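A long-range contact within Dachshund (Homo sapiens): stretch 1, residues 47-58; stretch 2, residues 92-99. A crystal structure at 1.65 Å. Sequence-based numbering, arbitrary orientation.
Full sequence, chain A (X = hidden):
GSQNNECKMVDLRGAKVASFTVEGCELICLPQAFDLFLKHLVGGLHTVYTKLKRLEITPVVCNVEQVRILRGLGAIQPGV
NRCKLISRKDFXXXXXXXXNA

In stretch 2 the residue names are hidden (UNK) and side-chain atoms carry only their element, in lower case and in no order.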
ATOM      1  N   THR A  47      -2.963  -2.422 -13.262  1.00 28.49           N
ATOM      2  CA  THR A  47      -1.860  -1.781 -13.965  1.00 28.52           C
ATOM      3  C   THR A  47      -0.725  -1.540 -12.979  1.00 27.86           C
ATOM      4  O   THR A  47       0.448  -1.666 -13.329  1.00 27.26           O
ATOM      5  CB  THR A  47      -2.294  -0.433 -14.572  1.00 29.46           C
ATOM      6  OG1 THR A  47      -3.426  -0.641 -15.426  1.00 32.36           O
ATOM      7  CG2 THR A  47      -1.159   0.180 -15.389  1.00 30.30           C
ATOM      8  N   VAL A  48      -1.081  -1.190 -11.743  1.00 26.21           N
ATOM      9  CA  VAL A  48      -0.082  -0.959 -10.704  1.00 24.58           C
ATOM     10  C   VAL A  48       0.764  -2.218 -10.548  1.00 23.50           C
ATOM     11  O   VAL A  48       1.991  -2.154 -10.571  1.00 21.50           O
ATOM     12  CB  VAL A  48      -0.735  -0.627  -9.337  1.00 24.58           C
ATOM     13  CG1 VAL A  48       0.315  -0.659  -8.235  1.00 24.91           C
ATOM     14  CG2 VAL A  48      -1.389   0.746  -9.387  1.00 25.60           C
ATOM     15  N   TYR A  49       0.104  -3.363 -10.397  1.00 22.41           N
ATOM     16  CA  TYR A  49       0.819  -4.628 -10.247  1.00 22.53           C
ATOM     17  C   TYR A  49       1.728  -4.882 -11.450  1.00 22.59           C
ATOM     18  O   TYR A  49       2.846  -5.374 -11.302  1.00 20.55           O
ATOM     19  CB  TYR A  49      -0.172  -5.786 -10.085  1.00 23.23           C
ATOM     20  CG  TYR A  49      -0.914  -5.808  -8.760  1.00 25.80           C
ATOM     21  CD1 TYR A  49      -1.976  -6.690  -8.554  1.00 27.82           C
ATOM     22  CD2 TYR A  49      -0.543  -4.970  -7.705  1.00 27.69           C
ATOM     23  CE1 TYR A  49      -2.652  -6.740  -7.333  1.00 28.59           C
ATOM     24  CE2 TYR A  49      -1.213  -5.011  -6.480  1.00 27.29           C
ATOM     25  CZ  TYR A  49      -2.265  -5.900  -6.302  1.00 28.31           C
ATOM     26  OH  TYR A  49      -2.926  -5.961  -5.095  1.00 27.70           O
ATOM     27  N   THR A  50       1.247  -4.545 -12.644  1.00 22.77           N
ATOM     28  CA  THR A  50       2.042  -4.730 -13.853  1.00 23.80           C
ATOM     29  C   THR A  50       3.304  -3.865 -13.790  1.00 22.31           C
ATOM     30  O   THR A  50       4.413  -4.336 -14.057  1.00 22.60           O
ATOM     31  CB  THR A  50       1.244  -4.339 -15.113  1.00 25.59           C
ATOM     32  OG1 THR A  50       0.041  -5.119 -15.179  1.00 28.42           O
ATOM     33  CG2 THR A  50       2.074  -4.586 -16.364  1.00 27.34           C
ATOM     34  N   LYS A  51       3.133  -2.599 -13.432  1.00 21.33           N
ATOM     35  CA  LYS A  51       4.267  -1.688 -13.341  1.00 21.81           C
ATOM     36  C   LYS A  51       5.226  -2.107 -12.232  1.00 21.42           C
ATOM     37  O   LYS A  51       6.444  -2.083 -12.410  1.00 20.09           O
ATOM     38  CB  LYS A  51       3.777  -0.261 -13.091  1.00 21.91           C
ATOM     39  CG  LYS A  51       2.960   0.314 -14.234  1.00 25.74           C
ATOM     40  CD  LYS A  51       2.547   1.745 -13.938  1.00 27.93           C
ATOM     41  CE  LYS A  51       1.789   2.350 -15.106  1.00 29.86           C
ATOM     42  NZ  LYS A  51       2.612   2.360 -16.346  1.00 30.96           N
ATOM     43  N   LEU A  52       4.672  -2.492 -11.087  1.00 21.19           N
ATOM     44  CA  LEU A  52       5.484  -2.924  -9.954  1.00 21.55           C
ATOM     45  C   LEU A  52       6.385  -4.091 -10.367  1.00 22.25           C
ATOM     46  O   LEU A  52       7.555  -4.143  -9.994  1.00 19.90           O
ATOM     47  CB  LEU A  52       4.565  -3.334  -8.800  1.00 19.98           C
ATOM     48  CG  LEU A  52       4.679  -2.646  -7.435  1.00 21.17           C
ATOM     49  CD1 LEU A  52       5.071  -1.173  -7.565  1.00 18.82           C
ATOM     50  CD2 LEU A  52       3.349  -2.781  -6.721  1.00 19.06           C
ATOM     51  N   LYS A  53       5.845  -5.025 -11.143  1.00 24.85           N
ATOM     52  CA  LYS A  53       6.643  -6.158 -11.597  1.00 27.98           C
ATOM     53  C   LYS A  53       7.842  -5.651 -12.392  1.00 28.54           C
ATOM     54  O   LYS A  53       8.989  -5.982 -12.091  1.00 29.79           O
ATOM     55  CB  LYS A  53       5.808  -7.096 -12.472  1.00 29.75           C
ATOM     56  CG  LYS A  53       4.676  -7.798 -11.737  1.00 33.67           C
ATOM     57  CD  LYS A  53       4.079  -8.915 -12.581  1.00 36.05           C
ATOM     58  CE  LYS A  53       5.112  -9.996 -12.868  1.00 37.79           C
ATOM     59  NZ  LYS A  53       4.554 -11.111 -13.680  1.00 40.61           N
ATOM     60  N   ARG A  54       7.566  -4.831 -13.402  1.00 29.07           N
ATOM     61  CA  ARG A  54       8.610  -4.272 -14.250  1.00 29.39           C
ATOM     62  C   ARG A  54       9.665  -3.503 -13.452  1.00 28.58           C
ATOM     63  O   ARG A  54      10.856  -3.558 -13.771  1.00 27.68           O
ATOM     64  CB  ARG A  54       7.984  -3.349 -15.295  1.00 31.33           C
ATOM     65  CG  ARG A  54       8.911  -2.972 -16.432  1.00 34.84           C
ATOM     66  CD  ARG A  54       8.283  -1.887 -17.281  1.00 36.76           C
ATOM     67  NE  ARG A  54       8.299  -0.598 -16.598  1.00 40.56           N
ATOM     68  CZ  ARG A  54       7.393   0.356 -16.780  1.00 41.46           C
ATOM     69  NH1 ARG A  54       6.386   0.173 -17.624  1.00 43.78           N
ATOM     70  NH2 ARG A  54       7.500   1.501 -16.123  1.00 42.62           N
ATOM     71  N   LEU A  55       9.229  -2.784 -12.419  1.00 27.26           N
ATOM     72  CA  LEU A  55      10.142  -2.009 -11.578  1.00 26.34           C
ATOM     73  C   LEU A  55      10.901  -2.889 -10.591  1.00 27.16           C
ATOM     74  O   LEU A  55      11.686  -2.392  -9.780  1.00 26.67           O
ATOM     75  CB  LEU A  55       9.371  -0.935 -10.803  1.00 25.76           C
ATOM     76  CG  LEU A  55       8.767   0.217 -11.606  1.00 25.31           C
ATOM     77  CD1 LEU A  55       7.753   0.970 -10.752  1.00 23.14           C
ATOM     78  CD2 LEU A  55       9.878   1.144 -12.078  1.00 22.75           C
ATOM     79  N   GLU A  56      10.661  -4.194 -10.659  1.00 27.16           N
ATOM     80  CA  GLU A  56      11.317  -5.150  -9.770  1.00 27.94           C
ATOM     81  C   GLU A  56      10.957  -4.930  -8.304  1.00 26.02           C
ATOM     82  O   GLU A  56      11.793  -5.096  -7.415  1.00 26.64           O
ATOM     83  CB  GLU A  56      12.840  -5.087  -9.944  1.00 30.74           C
ATOM     84  CG  GLU A  56      13.320  -5.454 -11.343  1.00 34.74           C
ATOM     85  CD  GLU A  56      12.892  -6.852 -11.770  1.00 37.56           C
ATOM     86  OE1 GLU A  56      13.182  -7.235 -12.923  1.00 40.54           O
ATOM     87  OE2 GLU A  56      12.271  -7.573 -10.960  1.00 40.03           O
ATOM     88  N   ILE A  57       9.709  -4.545  -8.061  1.00 23.04           N
ATOM     89  CA  ILE A  57       9.218  -4.325  -6.709  1.00 21.13           C
ATOM     90  C   ILE A  57       8.177  -5.401  -6.390  1.00 19.50           C
ATOM     91  O   ILE A  57       7.148  -5.502  -7.068  1.00 17.48           O
ATOM     92  CB  ILE A  57       8.553  -2.938  -6.568  1.00 20.22           C
ATOM     93  CG1 ILE A  57       9.583  -1.834  -6.832  1.00 21.23           C
ATOM     94  CG2 ILE A  57       7.953  -2.786  -5.178  1.00 17.76           C
ATOM     95  CD1 ILE A  57       8.983  -0.435  -6.926  1.00 19.99           C
ATOM     96  N   THR A  58       8.452  -6.213  -5.373  1.00 19.58           N
ATOM     97  CA  THR A  58       7.535  -7.272  -4.964  1.00 17.75           C
ATOM     98  C   THR A  58       6.877  -6.867  -3.650  1.00 16.69           C
ATOM     99  O   THR A  58       7.523  -6.849  -2.602  1.00 16.26           O
ATOM    100  CB  THR A  58       8.270  -8.611  -4.759  1.00 18.62           C
ATOM    101  OG1 THR A  58       8.922  -8.993  -5.978  1.00 21.14           O
ATOM    102  CG2 THR A  58       7.291  -9.701  -4.355  1.00 18.27           C
ATOM    103  N   UNK A  92       6.783   5.836  -4.083  1.00 19.13           N
ATOM    104  CA  UNK A  92       7.182   7.019  -4.840  1.00 19.27           C
ATOM    105  C   UNK A  92       7.767   6.602  -6.186  1.00 19.03           C
ATOM    106  O   UNK A  92       7.520   7.248  -7.200  1.00 20.65           O
ATOM    107  o   UNK A  92       5.738   9.501  -1.802  1.00 28.94           O
ATOM    108  c   UNK A  92       8.191   7.864  -4.052  1.00 21.00           C
ATOM    109  c   UNK A  92       6.347   9.194  -2.851  1.00 25.57           C
ATOM    110  o   UNK A  92       5.918   9.507  -3.981  1.00 26.78           O
ATOM    111  c   UNK A  92       7.662   8.421  -2.724  1.00 24.98           C
ATOM    112  N   UNK A  93       8.536   5.517  -6.195  1.00 18.27           N
ATOM    113  CA  UNK A  93       9.113   5.010  -7.434  1.00 18.53           C
ATOM    114  C   UNK A  93       7.950   4.640  -8.353  1.00 19.64           C
ATOM    115  O   UNK A  93       7.962   4.942  -9.545  1.00 19.25           O
ATOM    116  c   UNK A  93       9.980   3.758  -7.185  1.00 17.82           C
ATOM    117  c   UNK A  93      10.489   3.184  -8.500  1.00 17.88           C
ATOM    118  o   UNK A  93      11.103   4.108  -6.364  1.00 20.41           O
ATOM    119  N   UNK A  94       6.945   3.978  -7.787  1.00 18.13           N
ATOM    120  CA  UNK A  94       5.765   3.596  -8.553  1.00 18.45           C
ATOM    121  C   UNK A  94       5.047   4.853  -9.035  1.00 16.69           C
ATOM    122  O   UNK A  94       4.676   4.964 -10.201  1.00 16.47           O
ATOM    123  c   UNK A  94       3.409   2.587  -8.263  1.00 20.24           C
ATOM    124  c   UNK A  94       4.813   2.769  -7.686  1.00 16.91           C
ATOM    125  c   UNK A  94       3.486   1.708  -9.511  1.00 19.54           C
ATOM    126  c   UNK A  94       2.498   1.971  -7.218  1.00 18.87           C
ATOM    127  N   UNK A  95       4.863   5.805  -8.129  1.00 16.36           N
ATOM    128  CA  UNK A  95       4.185   7.043  -8.465  1.00 17.82           C
ATOM    129  C   UNK A  95       4.906   7.777  -9.593  1.00 16.83           C
ATOM    130  O   UNK A  95       4.276   8.240 -10.541  1.00 17.33           O
ATOM    131  c   UNK A  95       1.905  11.566  -8.049  1.00 21.81           C
ATOM    132  c   UNK A  95       3.315   9.220  -7.481  1.00 20.28           C
ATOM    133  o   UNK A  95       1.215  12.719  -8.337  1.00 21.96           O
ATOM    134  c   UNK A  95       1.940   9.304  -7.254  1.00 19.65           C
ATOM    135  c   UNK A  95       3.268  11.506  -8.281  1.00 20.54           C
ATOM    136  c   UNK A  95       4.068   7.935  -7.224  1.00 19.18           C
ATOM    137  c   UNK A  95       3.966  10.338  -7.997  1.00 22.54           C
ATOM    138  c   UNK A  95       1.232  10.467  -7.533  1.00 21.59           C
ATOM    139  N   UNK A  96       6.228   7.873  -9.497  1.00 18.53           N
ATOM    140  CA  UNK A  96       6.998   8.554 -10.530  1.00 19.09           C
ATOM    141  C   UNK A  96       6.832   7.850 -11.873  1.00 19.96           C
ATOM    142  O   UNK A  96       6.704   8.495 -12.911  1.00 20.65           O
ATOM    143  c   UNK A  96       8.710   9.379  -8.851  1.00 18.88           C
ATOM    144  n   UNK A  96       9.834   9.113  -8.194  1.00 18.49           N
ATOM    145  c   UNK A  96       8.479   8.610 -10.140  1.00 18.18           C
ATOM    146  o   UNK A  96       7.891  10.218  -8.459  1.00 19.79           O
ATOM    147  N   UNK A  97       6.812   6.522 -11.843  1.00 20.91           N
ATOM    148  CA  UNK A  97       6.671   5.732 -13.061  1.00 22.13           C
ATOM    149  C   UNK A  97       5.298   5.874 -13.718  1.00 21.96           C
ATOM    150  O   UNK A  97       5.161   5.703 -14.928  1.00 23.12           O
ATOM    151  c   UNK A  97       6.976   3.400 -13.998  1.00 26.28           C
ATOM    152  o   UNK A  97       6.253   2.382 -14.030  1.00 29.05           O
ATOM    153  o   UNK A  97       7.721   3.738 -14.942  1.00 26.08           O
ATOM    154  c   UNK A  97       6.953   4.260 -12.752  1.00 23.41           C
ATOM    155  N   UNK A  98       4.284   6.191 -12.921  1.00 22.93           N
ATOM    156  CA  UNK A  98       2.924   6.355 -13.430  1.00 23.05           C
ATOM    157  C   UNK A  98       2.627   7.758 -13.928  1.00 24.15           C
ATOM    158  O   UNK A  98       1.712   7.961 -14.730  1.00 25.46           O
ATOM    159  c   UNK A  98       1.903   6.032 -12.337  1.00 22.54           C
ATOM    160  s   UNK A  98       1.872   4.318 -11.802  1.00 25.55           S
ATOM    161  N   UNK A  99       3.396   8.730 -13.456  1.00 23.16           N
ATOM    162  CA  UNK A  99       3.140  10.117 -13.812  1.00 22.37           C
ATOM    163  C   UNK A  99       4.216  10.877 -14.569  1.00 21.67           C
ATOM    164  O   UNK A  99       3.904  11.780 -15.346  1.00 22.49           O
ATOM    165  c   UNK A  99       1.556  10.393 -11.895  1.00 23.14           C
ATOM    166  c   UNK A  99       2.823  10.918 -12.551  1.00 22.85           C
ATOM    167  o   UNK A  99       3.915  10.792 -11.631  1.00 22.34           O
TER

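Position 92 carries three side-chain carbons in an unbranched row, the third bearing two oxygens. It touches nothing on stretch 1. That is a carboxylate on a two-carbon stem, so the residue is glutamate, Glu92. One carboxylate oxygen, OE1, is hydrogen-bonded elsewhere in the structure.

Position 93 has a CB that carries one oxygen and one carbon. CB points toward stretch 1, and the branch carbon lies near the side chains of Leu55 and Ile57. A beta-branched hydroxyl residue is threonine, Thr93. Its methyl CG2 is 4.2 Å from Leu55 CD2 and 4.2 Å from Ile57 CD1. Thr93 OG1 is hydrogen-bonded elsewhere in the structure; the methyl is the branch nearer Leu55 and Ile57.

Position 94 has four carbons, forked at the second, and no polar atom. The fork lies among Val48, Lys51 and Leu52. This is leucine, Leu94, with chi1 t and chi2 p. Its CA-to-CB bond points sideways, but the end of the side chain comes nearer to stretch 1. CD2 is 3.6 Å from Val48 CG1, and CD1 is 3.8 Å from Leu52 CD1. CD1 is also 4.1 Å from Lys51 CB. Leu55 CD1 approaches the backbone instead, 4.0 Å from Leu94 CA.

Position 95 has one carbon followed by a six-carbon ring bearing one oxygen. Its CA-to-CB bond points away from stretch 1, and the ring makes no contact there. This is tyrosine, Tyr95.

Position 96 has two carbons, the second bearing one oxygen and one nitrogen. It is exposed, touches a crystal neighbour and does not reach stretch 1. The amide identifies asparagine, Asn96.

Position 97 has two carbons, the second bearing two oxygens. CB points toward stretch 1, where the oxygens meet Lys51, Arg54 and Leu55. A carboxylate on a one-carbon stem is aspartate, Asp97. OD1 forms a salt bridge with Arg54 NH2 at 2.5 Å, near the plane of the guanidinium at its edge. NH2 is modelled too close to this carboxylate, so its exact place is less sure. Lys51 NZ is 4.3 Å from OD2, beyond salt-bridge range.

Position 98 has one carbon and then a sulfur. The sulfur lies against the aliphatic part of Lys51. This is cysteine, Cys98, with chi1 m. Cys98 SG is 3.4 Å from Lys51 CD.

Position 99 has a CB that carries one oxygen and one carbon. It does not touch stretch 1. This is threonine, Thr99. Its OG1 donates a hydrogen bond to Tyr95 O at 2.8 Å.

The two helices cross at 108°, with an axis approach of 10.3 Å. Leu52 and Leu94 are the nearest pair by CA, 6.7 Å from Leu52 CA to Leu94 CA. The contact buries 426 Å² in all. Leu94 has the largest covered area and packs against Val48, Lys51, Leu52 and Leu55; Asp97 comes next, with Lys51, Arg54 and Leu55 about its carboxylate. Leu55 and Ile57 extend the contact past the end of the first helix to Thr93. No hydrogen bond crosses between the stretches.

Stretch 2 92-99: ETLYNDCT
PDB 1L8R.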